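Local coordinates for probable adhesion protein (Pseudomonas aeruginosa PAO1, PDB 6R3Z) that binds divalent metal ions, among them Fe2+, Mn2+ and Ni2+, and probably serves as the periplasmic solute-binding component of an iron transport system, at residues Pro32-Gly37 with Tyr253-Ser257; Ile50-Leu56 with Met73-Lys79; Ile85-Val91 with Thr121-Ile126; Arg162-Pro167 with Val273-Gln277. All coordinates share one frame. Residues are numbered along the deposited sequence.

Interaction 1 (Pro32-Gly37 with Tyr253-Ser257)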
loop_
_atom_site.group_PDB
_atom_site.type_symbol
_atom_site.label_atom_id
_atom_site.label_comp_id
_atom_site.label_asym_id
_atom_site.label_seq_id
_atom_site.Cartn_x
_atom_site.Cartn_y
_atom_site.Cartn_z
ATOM N N PRO A 32 16.022 -3.858 -0.946
ATOM C CA PRO A 32 15.297 -2.603 -0.682
ATOM C C PRO A 32 16.191 -1.404 -0.985
ATOM O O PRO A 32 17.394 -1.428 -0.675
ATOM C CB PRO A 32 14.980 -2.675 0.817
ATOM C CG PRO A 32 15.148 -4.132 1.172
ATOM C CD PRO A 32 16.274 -4.587 0.307
ATOM N N LEU A 33 15.612 -0.388 -1.638
ATOM C CA LEU A 33 16.347 0.824 -1.996
ATOM C C LEU A 33 16.593 1.692 -0.786
ATOM O O LEU A 33 17.566 2.460 -0.762
ATOM C CB LEU A 33 15.606 1.613 -3.069
ATOM C CG LEU A 33 16.190 1.519 -4.486
ATOM C CD1 LEU A 33 16.085 0.085 -5.042
ATOM C CD2 LEU A 33 15.452 2.470 -5.432
ATOM N N ILE A 34 15.683 1.626 0.188
ATOM C CA ILE A 34 15.801 2.439 1.410
ATOM C C ILE A 34 15.731 1.534 2.656
ATOM O O ILE A 34 15.053 0.500 2.609
ATOM C CB ILE A 34 14.810 3.649 1.439
ATOM C CG1 ILE A 34 13.355 3.246 1.773
ATOM C CG2 ILE A 34 14.878 4.449 0.128
ATOM C CD1 ILE A 34 12.332 4.460 1.910
ATOM N N PRO A 35 16.421 1.883 3.764
ATOM C CA PRO A 35 16.399 0.999 4.947
ATOM C C PRO A 35 15.020 0.874 5.596
ATOM O O PRO A 35 14.144 1.726 5.416
ATOM C CB PRO A 35 17.393 1.662 5.914
ATOM C CG PRO A 35 18.228 2.554 5.069
ATOM C CD PRO A 35 17.325 3.036 3.976
ATOM N N ALA A 36 14.834 -0.221 6.341
ATOM C CA ALA A 36 13.623 -0.476 7.103
ATOM C C ALA A 36 13.583 0.546 8.267
ATOM O O ALA A 36 14.632 0.992 8.741
ATOM C CB ALA A 36 13.652 -1.905 7.646
ATOM N N GLY A 37 12.387 0.919 8.686
ATOM C CA GLY A 37 12.213 1.872 9.778
ATOM C C GLY A 37 12.016 3.309 9.332
ATOM O O GLY A 37 11.473 4.115 10.090
ATOM N N TYR A 253 5.888 -0.001 8.022
ATOM C CA TYR A 253 6.699 0.068 9.249
ATOM C C TYR A 253 7.513 -1.193 9.527
ATOM O O TYR A 253 6.969 -2.278 9.458
ATOM C CB TYR A 253 5.754 0.327 10.444
ATOM C CG TYR A 253 6.477 0.659 11.728
ATOM C CD1 TYR A 253 6.885 1.959 12.003
ATOM C CD2 TYR A 253 6.770 -0.331 12.664
ATOM C CE1 TYR A 253 7.574 2.271 13.176
ATOM C CE2 TYR A 253 7.464 -0.035 13.838
ATOM C CZ TYR A 253 7.866 1.268 14.089
ATOM O OH TYR A 253 8.522 1.592 15.254
ATOM N N GLY A 254 8.769 -1.036 9.948
ATOM C CA GLY A 254 9.564 -2.181 10.383
ATOM C C GLY A 254 10.302 -2.933 9.303
ATOM O O GLY A 254 10.518 -2.389 8.226
ATOM N N ASP A 255 10.758 -4.159 9.614
ATOM C CA ASP A 255 11.537 -5.010 8.706
ATOM C C ASP A 255 10.802 -5.408 7.424
ATOM O O ASP A 255 9.576 -5.566 7.420
ATOM C CB ASP A 255 12.009 -6.302 9.401
ATOM C CG ASP A 255 12.885 -6.155 10.645
ATOM O OD1 ASP A 255 13.413 -5.038 10.882
ATOM O OD2 ASP A 255 13.036 -7.153 11.379
ATOM N N TYR A 256 11.577 -5.637 6.356
ATOM C CA TYR A 256 11.025 -6.166 5.117
ATOM C C TYR A 256 10.947 -7.682 5.300
ATOM O O TYR A 256 11.821 -8.274 5.935
ATOM C CB TYR A 256 11.937 -5.863 3.933
ATOM C CG TYR A 256 12.068 -4.385 3.657
ATOM C CD1 TYR A 256 11.072 -3.696 2.969
ATOM C CD2 TYR A 256 13.184 -3.674 4.085
ATOM C CE1 TYR A 256 11.182 -2.330 2.715
ATOM C CE2 TYR A 256 13.306 -2.307 3.840
ATOM C CZ TYR A 256 12.310 -1.646 3.131
ATOM O OH TYR A 256 12.436 -0.319 2.824
ATOM N N SER A 257 9.884 -8.307 4.784
ATOM C CA SER A 257 9.704 -9.754 4.877
ATOM C C SER A 257 8.765 -10.196 3.788
ATOM O O SER A 257 7.872 -9.435 3.387
ATOM C CB SER A 257 9.173 -10.175 6.251
ATOM O OG SER A 257 7.766 -10.051 6.385
HETATM O O HOH W 1 13.051 0.151 0.008
#
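Tyr256 does most of the work here, with Ala36 and Pro32 forming the surface it lies against. Its CA-to-CB bond points at Pro32-Gly37, and the m rotamer carries the ring across that loop. Pro32 sits over one ring face: its CB is 3.8 Å from the ring centroid of Tyr256, a CH-pi contact, and 3.5 Å from Tyr256 CE2. Ala36 CB packs 3.8 Å from Tyr256 CE2, and the same methyl comes within 3.2 Å of Gly254 O. At the tip of the ring, Tyr256 OH donates a 2.8 Å hydrogen bond to Ile34 O and accepts one of 2.9 Å from water 1, which takes the hydrogen of Ile34 N at 3.0 Å. The hydroxyl thus serves both backbone polar groups of Ile34, one directly, the other through the water. After strand 244-248 the chain has crossed back, so the contact lies within the N-terminal lobe, joining the loop after strand 29-32 to the segment before helix 260-277, with the Ile34 side chain about 12 Å from the bound nickel. His14, at the start of helix 14-24, stacks on Tyr256 and hydrogen-bonds Gly254 O; Ile11 of strand 8-11 touches both Pro32 and Tyr256.

Interaction 2 (Ile50-Leu56 with Met73-Lys79)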
loop_
_atom_site.group_PDB
_atom_site.type_symbol
_atom_site.label_atom_id
_atom_site.label_comp_id
_atom_site.label_asym_id
_atom_site.label_seq_id
_atom_site.Cartn_x
_atom_site.Cartn_y
_atom_site.Cartn_z
ATOM N N ILE A 50 21.781 5.631 -2.849
ATOM C CA ILE A 50 21.983 5.851 -4.285
ATOM C C ILE A 50 23.106 4.931 -4.791
ATOM O O ILE A 50 22.972 4.343 -5.870
ATOM C CB ILE A 50 22.243 7.353 -4.580
ATOM C CG1 ILE A 50 20.975 8.185 -4.281
ATOM C CG2 ILE A 50 22.732 7.574 -6.026
ATOM C CD1 ILE A 50 21.210 9.707 -4.132
ATOM N N LYS A 51 24.182 4.763 -3.977
ATOM C CA LYS A 51 25.329 3.903 -4.311
ATOM C C LYS A 51 24.874 2.471 -4.609
ATOM O O LYS A 51 25.372 1.869 -5.557
ATOM C CB LYS A 51 26.380 3.914 -3.175
ATOM C CG LYS A 51 27.670 3.152 -3.487
ATOM C CD LYS A 51 28.514 3.789 -4.601
ATOM C CE LYS A 51 29.739 2.973 -4.938
ATOM N NZ LYS A 51 30.721 2.939 -3.818
ATOM N N ARG A 52 23.909 1.956 -3.817
ATOM C CA ARG A 52 23.364 0.588 -3.914
ATOM C C ARG A 52 22.756 0.238 -5.268
ATOM O O ARG A 52 22.828 -0.921 -5.695
ATOM C CB ARG A 52 22.333 0.353 -2.811
ATOM C CG ARG A 52 22.959 -0.155 -1.533
ATOM C CD ARG A 52 21.997 -1.039 -0.758
ATOM N NE ARG A 52 20.966 -0.259 -0.071
ATOM C CZ ARG A 52 21.115 0.293 1.131
ATOM N NH1 ARG A 52 22.260 0.168 1.792
ATOM N NH2 ARG A 52 20.119 0.971 1.682
ATOM N N ILE A 53 22.164 1.236 -5.945
ATOM C CA ILE A 53 21.526 1.067 -7.260
ATOM C C ILE A 53 22.536 0.543 -8.305
ATOM O O ILE A 53 22.174 -0.297 -9.127
ATOM C CB ILE A 53 20.765 2.354 -7.686
ATOM C CG1 ILE A 53 19.560 2.574 -6.742
ATOM C CG2 ILE A 53 20.304 2.297 -9.158
ATOM C CD1 ILE A 53 18.907 3.929 -6.788
ATOM N N GLY A 54 23.793 0.981 -8.205
ATOM C CA GLY A 54 24.876 0.531 -9.079
ATOM C C GLY A 54 25.137 -0.969 -9.083
ATOM O O GLY A 54 25.741 -1.471 -10.029
ATOM N N THR A 55 24.651 -1.707 -8.051
ATOM C CA THR A 55 24.831 -3.162 -7.939
ATOM C C THR A 55 23.577 -3.954 -8.414
ATOM O O THR A 55 23.577 -5.190 -8.382
ATOM C CB THR A 55 25.252 -3.556 -6.496
ATOM O OG1 THR A 55 24.119 -3.488 -5.622
ATOM C CG2 THR A 55 26.405 -2.694 -5.941
ATOM N N LEU A 56 22.526 -3.243 -8.852
ATOM C CA LEU A 56 21.255 -3.851 -9.276
ATOM C C LEU A 56 21.132 -4.071 -10.773
ATOM O O LEU A 56 21.831 -3.425 -11.551
ATOM C CB LEU A 56 20.054 -3.015 -8.773
ATOM C CG LEU A 56 20.026 -2.613 -7.296
ATOM C CD1 LEU A 56 18.822 -1.753 -6.996
ATOM C CD2 LEU A 56 20.036 -3.816 -6.402
ATOM N N MET A 73 16.619 8.912 -7.186
ATOM C CA MET A 73 17.776 8.110 -6.780
ATOM C C MET A 73 18.426 7.456 -8.002
ATOM O O MET A 73 19.652 7.484 -8.113
ATOM C CB MET A 73 17.374 7.028 -5.761
ATOM C CG MET A 73 16.995 7.558 -4.393
ATOM S SD MET A 73 16.257 6.232 -3.394
ATOM C CE MET A 73 17.700 5.180 -3.082
ATOM N N ILE A 74 17.602 6.866 -8.920
ATOM C CA ILE A 74 18.097 6.217 -10.149
ATOM C C ILE A 74 18.830 7.246 -11.042
ATOM O O ILE A 74 19.916 6.954 -11.564
ATOM C CB ILE A 74 16.938 5.495 -10.894
ATOM C CG1 ILE A 74 16.486 4.253 -10.074
ATOM C CG2 ILE A 74 17.339 5.101 -12.342
ATOM C CD1 ILE A 74 15.111 3.669 -10.462
ATOM N N ALA A 75 18.237 8.449 -11.191
ATOM C CA ALA A 75 18.798 9.533 -12.008
ATOM C C ALA A 75 20.178 9.991 -11.504
ATOM O O ALA A 75 21.036 10.365 -12.315
ATOM C CB ALA A 75 17.824 10.711 -12.035
ATOM N N SER A 76 20.388 9.924 -10.171
ATOM C CA SER A 76 21.615 10.323 -9.457
ATOM C C SER A 76 22.651 9.195 -9.320
ATOM O O SER A 76 23.768 9.442 -8.859
ATOM C CB SER A 76 21.261 10.864 -8.071
ATOM O OG SER A 76 20.405 11.994 -8.141
ATOM N N SER A 77 22.278 7.959 -9.706
ATOM C CA SER A 77 23.132 6.781 -9.562
ATOM C C SER A 77 24.102 6.567 -10.719
ATOM O O SER A 77 24.077 7.298 -11.703
ATOM C CB SER A 77 22.261 5.536 -9.389
ATOM O OG SER A 77 21.722 5.181 -10.651
ATOM N N GLU A 78 24.880 5.475 -10.621
ATOM C CA GLU A 78 25.848 5.014 -11.612
ATOM C C GLU A 78 25.124 4.329 -12.780
ATOM O O GLU A 78 25.723 4.161 -13.849
ATOM C CB GLU A 78 26.857 4.043 -10.958
ATOM C CG GLU A 78 27.814 4.726 -9.990
ATOM C CD GLU A 78 28.605 3.805 -9.074
ATOM O OE1 GLU A 78 29.855 3.877 -9.100
ATOM O OE2 GLU A 78 27.978 3.022 -8.322
ATOM N N LYS A 79 23.827 3.957 -12.581
ATOM C CA LYS A 79 23.008 3.288 -13.598
ATOM C C LYS A 79 21.708 4.060 -13.867
ATOM O O LYS A 79 20.632 3.521 -13.593
ATOM C CB LYS A 79 22.710 1.823 -13.198
ATOM C CG LYS A 79 23.867 0.869 -13.438
ATOM C CD LYS A 79 23.482 -0.560 -13.054
ATOM C CE LYS A 79 24.653 -1.499 -13.164
ATOM N NZ LYS A 79 24.298 -2.874 -12.726
HETATM O O HOH W 2 25.031 4.072 -8.095
#
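Two isoleucines in the same m,t rotamer face the second helix from Ile50-Leu56. Ile50 lays CG2 against backbone, 3.5 Å from Ser76 O and 3.6 Å from Ser77 CA, with its CG1 4.0 Å from Met73 CG. One turn on, Ile53 reaches inward, its CD1 3.6 Å from Met73 CB and 4.1 Å from Ile74 CG1. Ser77, in the p rotamer, folds its hydroxyl back: OG donates to Ile74 O at 2.7 Å and accepts from Lys79 N at 3.1 Å, an ST turn just past the end of helix 68-76. Lys79 then runs out nearly fully extended (chi2 to chi4 all t), which takes NZ to Leu56 O at 2.8 Å, with a weak 3.4 Å bond to Gly54 O. A CB on Gly54 would lie 2.6 Å from Glu78 OE2. Water 2 bridges too, 3.0 Å from Ile50 O and accepting from Glu78 N (2.9 Å) and, weakly, Gly54 N (3.3 Å). Both helices are crossovers of the parallel sheet, following strands 29-32 and 58-61. The chemistry is split: apolar side chains pack between the helices, whereas at the Ile53-Leu56 turn carbonyl oxygens hold the Lys79 ammonium group, so the polar links run largely to backbone atoms.

Interaction 3 (Ile85-Val91 with Thr121-Ile126); sequences IEANAKV and TQVNTI
Ile85 and Glu86 end a strand (phi/psi -99/115 and -84/94), and the chain coils through two overlapping type I turns, Glu86-Ala89 (Ala87 -56/-31, Asn88 -92/10) and Asn88-Val91, closed by Ala89 N to Glu86 O (3.2 Å) and Val91 N to Asn88 O (3.0 Å). Thr121-Ile126 is regular helix. Ala87 and Gln122 CA atoms lie 5.0 Å apart, those of Val91 and Thr121 6.3 Å; Gln122 CA lies 3.5 Å from Ala87 O, a CA-H...O contact. Ile85 and Ile126, both m,t, meet at 4.2 Å (CG2 to CG1), and Ala87 CB rests 3.9 Å from Ile126 CD1. Val91 (t) puts CG2 3.6 Å from Thr121 CG2 and 3.7 Å from Gln122 CG. Water 3 lies 2.7 Å from OG1 of Thr125 (m), donates to Ala87 O (2.7 Å) and accepts from Lys90 N (2.8 Å); water 4 links Thr125 OG1 (3.0 Å) to Lys90 NZ (3.1 Å). Asn88 (m, chi2 -67°) and Gln122 (m,t, chi3 83°) put Asn88 OD1 3.1 Å from Gln122 CD, but their amides bond outside: Thr112 and Asn62 for Asn88, Tyr16 for Gln122. This is helix packing at the C-terminal end of a parallel alpha/beta sheet's edge strand, near metal-binding His66.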
loop_
_atom_site.group_PDB
_atom_site.type_symbol
_atom_site.label_atom_id
_atom_site.label_comp_id
_atom_site.label_asym_id
_atom_site.label_seq_id
_atom_site.Cartn_x
_atom_site.Cartn_y
_atom_site.Cartn_z
ATOM N N ILE A 85 10.688 -1.688 -13.842
ATOM C CA ILE A 85 9.398 -2.359 -13.996
ATOM C C ILE A 85 8.320 -1.474 -13.404
ATOM O O ILE A 85 8.318 -1.211 -12.188
ATOM C CB ILE A 85 9.390 -3.792 -13.395
ATOM C CG1 ILE A 85 10.342 -4.713 -14.186
ATOM C CG2 ILE A 85 7.956 -4.360 -13.329
ATOM C CD1 ILE A 85 10.600 -6.084 -13.491
ATOM N N GLU A 86 7.416 -1.004 -14.263
ATOM C CA GLU A 86 6.268 -0.185 -13.839
ATOM C C GLU A 86 5.181 -1.193 -13.390
ATOM O O GLU A 86 4.436 -1.746 -14.214
ATOM C CB GLU A 86 5.788 0.738 -14.981
ATOM C CG GLU A 86 6.787 1.833 -15.346
ATOM C CD GLU A 86 7.014 2.956 -14.343
ATOM O OE1 GLU A 86 6.244 3.061 -13.359
ATOM O OE2 GLU A 86 7.964 3.745 -14.554
ATOM N N ALA A 87 5.151 -1.495 -12.072
ATOM C CA ALA A 87 4.251 -2.523 -11.521
ATOM C C ALA A 87 2.765 -2.298 -11.822
ATOM O O ALA A 87 1.993 -3.261 -11.896
ATOM C CB ALA A 87 4.447 -2.635 -10.015
ATOM N N ASN A 88 2.362 -1.026 -11.928
ATOM C CA ASN A 88 0.963 -0.640 -12.098
ATOM C C ASN A 88 0.516 -0.489 -13.547
ATOM O O ASN A 88 -0.601 -0.015 -13.784
ATOM C CB ASN A 88 0.702 0.646 -11.302
ATOM C CG ASN A 88 0.584 0.364 -9.821
ATOM O OD1 ASN A 88 -0.364 -0.295 -9.375
ATOM N ND2 ASN A 88 1.567 0.790 -9.043
ATOM N N ALA A 89 1.362 -0.906 -14.512
ATOM C CA ALA A 89 1.071 -0.763 -15.955
ATOM C C ALA A 89 -0.328 -1.231 -16.378
ATOM O O ALA A 89 -0.919 -0.612 -17.267
ATOM C CB ALA A 89 2.131 -1.456 -16.787
ATOM N N LYS A 90 -0.871 -2.293 -15.732
ATOM C CA LYS A 90 -2.193 -2.855 -16.090
ATOM C C LYS A 90 -3.321 -2.613 -15.049
ATOM O O LYS A 90 -4.427 -3.145 -15.210
ATOM C CB LYS A 90 -2.056 -4.371 -16.388
ATOM C CG LYS A 90 -0.892 -4.769 -17.309
ATOM C CD LYS A 90 -1.107 -4.381 -18.769
ATOM C CE LYS A 90 -0.004 -4.895 -19.661
ATOM N NZ LYS A 90 -0.142 -6.348 -19.950
ATOM N N VAL A 91 -3.052 -1.803 -14.004
ATOM C CA VAL A 91 -3.984 -1.532 -12.903
ATOM C C VAL A 91 -4.970 -0.356 -13.151
ATOM O O VAL A 91 -4.509 0.772 -13.377
ATOM C CB VAL A 91 -3.214 -1.327 -11.565
ATOM C CG1 VAL A 91 -4.159 -0.947 -10.424
ATOM C CG2 VAL A 91 -2.399 -2.570 -11.196
ATOM N N THR A 121 -2.834 -8.023 -9.865
ATOM C CA THR A 121 -2.479 -7.448 -11.167
ATOM C C THR A 121 -0.989 -7.032 -11.180
ATOM O O THR A 121 -0.269 -7.348 -12.128
ATOM C CB THR A 121 -3.465 -6.333 -11.590
ATOM O OG1 THR A 121 -4.807 -6.864 -11.664
ATOM C CG2 THR A 121 -3.081 -5.703 -12.934
ATOM N N GLN A 122 -0.537 -6.361 -10.121
ATOM C CA GLN A 122 0.871 -5.924 -10.001
ATOM C C GLN A 122 1.810 -7.132 -9.939
ATOM O O GLN A 122 2.826 -7.146 -10.633
ATOM C CB GLN A 122 1.060 -5.013 -8.785
ATOM C CG GLN A 122 0.327 -3.693 -8.957
ATOM C CD GLN A 122 0.481 -2.813 -7.761
ATOM O OE1 GLN A 122 1.482 -2.118 -7.627
ATOM N NE2 GLN A 122 -0.509 -2.820 -6.878
ATOM N N VAL A 123 1.441 -8.154 -9.147
ATOM C CA VAL A 123 2.235 -9.381 -8.995
ATOM C C VAL A 123 2.404 -10.050 -10.373
ATOM O O VAL A 123 3.535 -10.400 -10.743
ATOM C CB VAL A 123 1.624 -10.324 -7.923
ATOM C CG1 VAL A 123 2.129 -11.763 -8.067
ATOM C CG2 VAL A 123 1.925 -9.790 -6.520
ATOM N N ASN A 124 1.297 -10.169 -11.143
ATOM C CA ASN A 124 1.344 -10.789 -12.471
ATOM C C ASN A 124 2.202 -9.991 -13.455
ATOM O O ASN A 124 2.986 -10.583 -14.198
ATOM C CB ASN A 124 -0.064 -11.059 -13.001
ATOM C CG ASN A 124 -0.778 -12.141 -12.218
ATOM O OD1 ASN A 124 -0.162 -13.078 -11.695
ATOM N ND2 ASN A 124 -2.096 -12.069 -12.168
ATOM N N THR A 125 2.129 -8.650 -13.387
ATOM C CA THR A 125 2.927 -7.765 -14.249
ATOM C C THR A 125 4.411 -7.903 -13.915
ATOM O O THR A 125 5.238 -8.066 -14.824
ATOM C CB THR A 125 2.418 -6.324 -14.144
ATOM O OG1 THR A 125 1.108 -6.276 -14.727
ATOM C CG2 THR A 125 3.316 -5.326 -14.883
ATOM N N ILE A 126 4.743 -7.857 -12.598
ATOM C CA ILE A 126 6.126 -8.010 -12.157
ATOM C C ILE A 126 6.706 -9.360 -12.638
ATOM O O ILE A 126 7.787 -9.375 -13.227
ATOM C CB ILE A 126 6.261 -7.789 -10.619
ATOM C CG1 ILE A 126 5.878 -6.327 -10.233
ATOM C CG2 ILE A 126 7.688 -8.097 -10.142
ATOM C CD1 ILE A 126 5.445 -6.136 -8.753
HETATM O O HOH W 3 0.058 -3.964 -13.699
HETATM O O HOH W 4 1.632 -7.059 -17.528
#

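Interaction 4 (Arg162-Pro167 with Val273-Gln277). With EDO (1,2-ethanediol), chain I.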
loop_
_atom_site.group_PDB
_atom_site.type_symbol
_atom_site.label_atom_id
_atom_site.label_comp_id
_atom_site.label_asym_id
_atom_site.label_seq_id
_atom_site.Cartn_x
_atom_site.Cartn_y
_atom_site.Cartn_z
ATOM N N ARG A 162 -16.366 -13.643 7.580
ATOM C CA ARG A 162 -16.774 -13.090 8.859
ATOM C C ARG A 162 -17.729 -11.906 8.676
ATOM O O ARG A 162 -18.154 -11.293 9.662
ATOM C CB ARG A 162 -15.539 -12.714 9.691
ATOM C CG ARG A 162 -14.890 -13.951 10.298
ATOM C CD ARG A 162 -13.399 -14.018 10.096
ATOM N NE ARG A 162 -12.858 -15.212 10.761
ATOM C CZ ARG A 162 -12.514 -16.335 10.140
ATOM N NH1 ARG A 162 -12.042 -17.365 10.834
ATOM N NH2 ARG A 162 -12.627 -16.436 8.819
ATOM N N LEU A 163 -18.085 -11.593 7.417
ATOM C CA LEU A 163 -18.994 -10.480 7.146
ATOM C C LEU A 163 -20.412 -10.999 6.889
ATOM O O LEU A 163 -20.636 -11.664 5.876
ATOM C CB LEU A 163 -18.511 -9.654 5.945
ATOM C CG LEU A 163 -19.358 -8.418 5.634
ATOM C CD1 LEU A 163 -19.164 -7.320 6.702
ATOM C CD2 LEU A 163 -19.098 -7.914 4.225
ATOM N N ASN A 164 -21.364 -10.674 7.788
ATOM C CA ASN A 164 -22.741 -11.112 7.607
ATOM C C ASN A 164 -23.451 -10.349 6.499
ATOM O O ASN A 164 -23.946 -10.948 5.545
ATOM C CB ASN A 164 -23.548 -11.006 8.906
ATOM C CG ASN A 164 -23.233 -12.125 9.859
ATOM O OD1 ASN A 164 -22.203 -12.107 10.530
ATOM N ND2 ASN A 164 -24.113 -13.125 9.933
ATOM N N LYS A 165 -23.526 -9.040 6.659
ATOM C CA LYS A 165 -24.248 -8.146 5.768
ATOM C C LYS A 165 -23.386 -6.985 5.329
ATOM O O LYS A 165 -22.464 -6.558 6.042
ATOM C CB LYS A 165 -25.463 -7.550 6.510
ATOM C CG LYS A 165 -26.473 -8.560 7.031
ATOM C CD LYS A 165 -27.669 -7.853 7.648
ATOM C CE LYS A 165 -28.867 -8.765 7.799
ATOM N NZ LYS A 165 -28.670 -9.772 8.870
ATOM N N ALA A 166 -23.784 -6.395 4.208
ATOM C CA ALA A 166 -23.199 -5.163 3.714
ATOM C C ALA A 166 -23.653 -4.084 4.713
ATOM O O ALA A 166 -24.684 -4.263 5.379
ATOM C CB ALA A 166 -23.769 -4.867 2.337
ATOM N N PRO A 167 -22.893 -2.988 4.903
ATOM C CA PRO A 167 -23.332 -1.969 5.875
ATOM C C PRO A 167 -24.576 -1.217 5.401
ATOM O O PRO A 167 -24.868 -1.232 4.204
ATOM C CB PRO A 167 -22.110 -1.058 6.003
ATOM C CG PRO A 167 -21.383 -1.205 4.719
ATOM C CD PRO A 167 -21.632 -2.610 4.234
ATOM N N VAL A 273 -13.972 -5.425 8.360
ATOM C CA VAL A 273 -15.106 -6.305 8.645
ATOM C C VAL A 273 -15.652 -6.031 10.054
ATOM O O VAL A 273 -16.859 -5.897 10.221
ATOM C CB VAL A 273 -14.758 -7.796 8.417
ATOM C CG1 VAL A 273 -15.808 -8.725 9.042
ATOM C CG2 VAL A 273 -14.599 -8.091 6.927
ATOM N N ARG A 274 -14.766 -5.930 11.054
ATOM C CA ARG A 274 -15.185 -5.642 12.448
ATOM C C ARG A 274 -15.968 -4.317 12.540
ATOM O O ARG A 274 -17.024 -4.282 13.181
ATOM C CB ARG A 274 -13.987 -5.613 13.404
ATOM C CG ARG A 274 -14.433 -5.542 14.865
ATOM C CD ARG A 274 -13.314 -5.847 15.843
ATOM N NE ARG A 274 -12.224 -4.875 15.757
ATOM C CZ ARG A 274 -12.150 -3.757 16.474
ATOM N NH1 ARG A 274 -11.108 -2.945 16.342
ATOM N NH2 ARG A 274 -13.113 -3.447 17.343
ATOM N N ALA A 275 -15.475 -3.249 11.873
ATOM C CA ALA A 275 -16.141 -1.931 11.841
ATOM C C ALA A 275 -17.571 -2.078 11.279
ATOM O O ALA A 275 -18.529 -1.545 11.858
ATOM C CB ALA A 275 -15.333 -0.964 10.989
ATOM N N ILE A 276 -17.727 -2.860 10.196
ATOM C CA ILE A 276 -19.058 -3.061 9.606
ATOM C C ILE A 276 -19.955 -3.874 10.586
ATOM O O ILE A 276 -21.102 -3.493 10.833
ATOM C CB ILE A 276 -18.973 -3.736 8.208
ATOM C CG1 ILE A 276 -18.181 -2.864 7.194
ATOM C CG2 ILE A 276 -20.388 -4.091 7.686
ATOM C CD1 ILE A 276 -17.655 -3.644 5.916
ATOM N N GLN A 277 -19.426 -4.971 11.128
ATOM C CA GLN A 277 -20.144 -5.833 12.077
ATOM C C GLN A 277 -20.635 -5.022 13.294
ATOM O O GLN A 277 -21.779 -5.195 13.720
ATOM C CB GLN A 277 -19.267 -7.013 12.522
ATOM C CG GLN A 277 -18.904 -8.014 11.403
ATOM C CD GLN A 277 -20.038 -8.911 10.957
ATOM O OE1 GLN A 277 -20.542 -8.789 9.836
ATOM N NE2 GLN A 277 -20.450 -9.844 11.808
HETATM C C1 EDO I . -10.839 -20.574 8.726
HETATM O O1 EDO I . -10.475 -19.512 9.598
HETATM C C2 EDO I . -10.969 -20.043 7.278
HETATM O O2 EDO I . -11.924 -18.986 7.215
HETATM O O HOH W 5 -22.343 -7.162 8.705
#
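Two apolar bumps and one amide of the last helix make the fit with this loop. Ile276 is the main bump: its CG2 wedges against Leu163 CD1 (3.6 Å) and Pro167 CB (3.9 Å), and it also meets the backbone at Lys165 O (3.6 Å). The loop bends around that methyl, with Leu163 and Pro167 as the walls of a shallow hollow. One turn earlier on the helix, Val273 CG1 nestles under the chain at Arg162 O (3.5 Å), with Leu163 CB 4.2 Å from the same methyl. The loop leads from helix 138-160, the long helix that, as in other solute-binding proteins of family 9, links the two alpha/beta lobes, into strand 172-175 of the C-terminal lobe; Phe187 closes in on Val273 and Ile276 from a further loop. Gln277, doubled back through m,m chi angles, fills the space beneath Asn164. Its OE1 accepts from Asn164 N at 2.9 Å and its NE2 donates to Asn164 OD1 at 3.1 Å, so both ends of the amide are engaged. Water 5 sits between Gln277 and Lys165, donating to Gln277 OE1 (2.7 Å) and accepting from Lys165 N (3.0 Å). Arg162 swings its guanidinium outward, where NH1 donates to EDO O1 (2.9 Å) and NH2 to EDO O2 (3.1 Å), a 1,2-ethanediol probably from the crystallisation liquor; NH2 also bonds Asp158 O.

From the N terminus, the first segment met is Pro32-Gly37, whose partner, Tyr253-Ser257, comes 216 residues later; interaction 1 therefore closes a long loop that brings chain returning from the C-terminal lobe back onto the N-terminal one. Nested within it, interaction 2 closes a short loop joining two neighbouring helices, and interaction 3, also nested, follows in series, tying the edge strand 84-86 to helix 116-133. Interaction 4 opens inside interaction 1 but closes beyond it, so the two cross, with centres 33 Å apart on opposite sides of the molecule; it joins the loop between helix 138-160 and strand 172-175 to the last helix, 260-277. Interactions 1 and 2 touch directly, Leu33 packing on Met73 and Leu56.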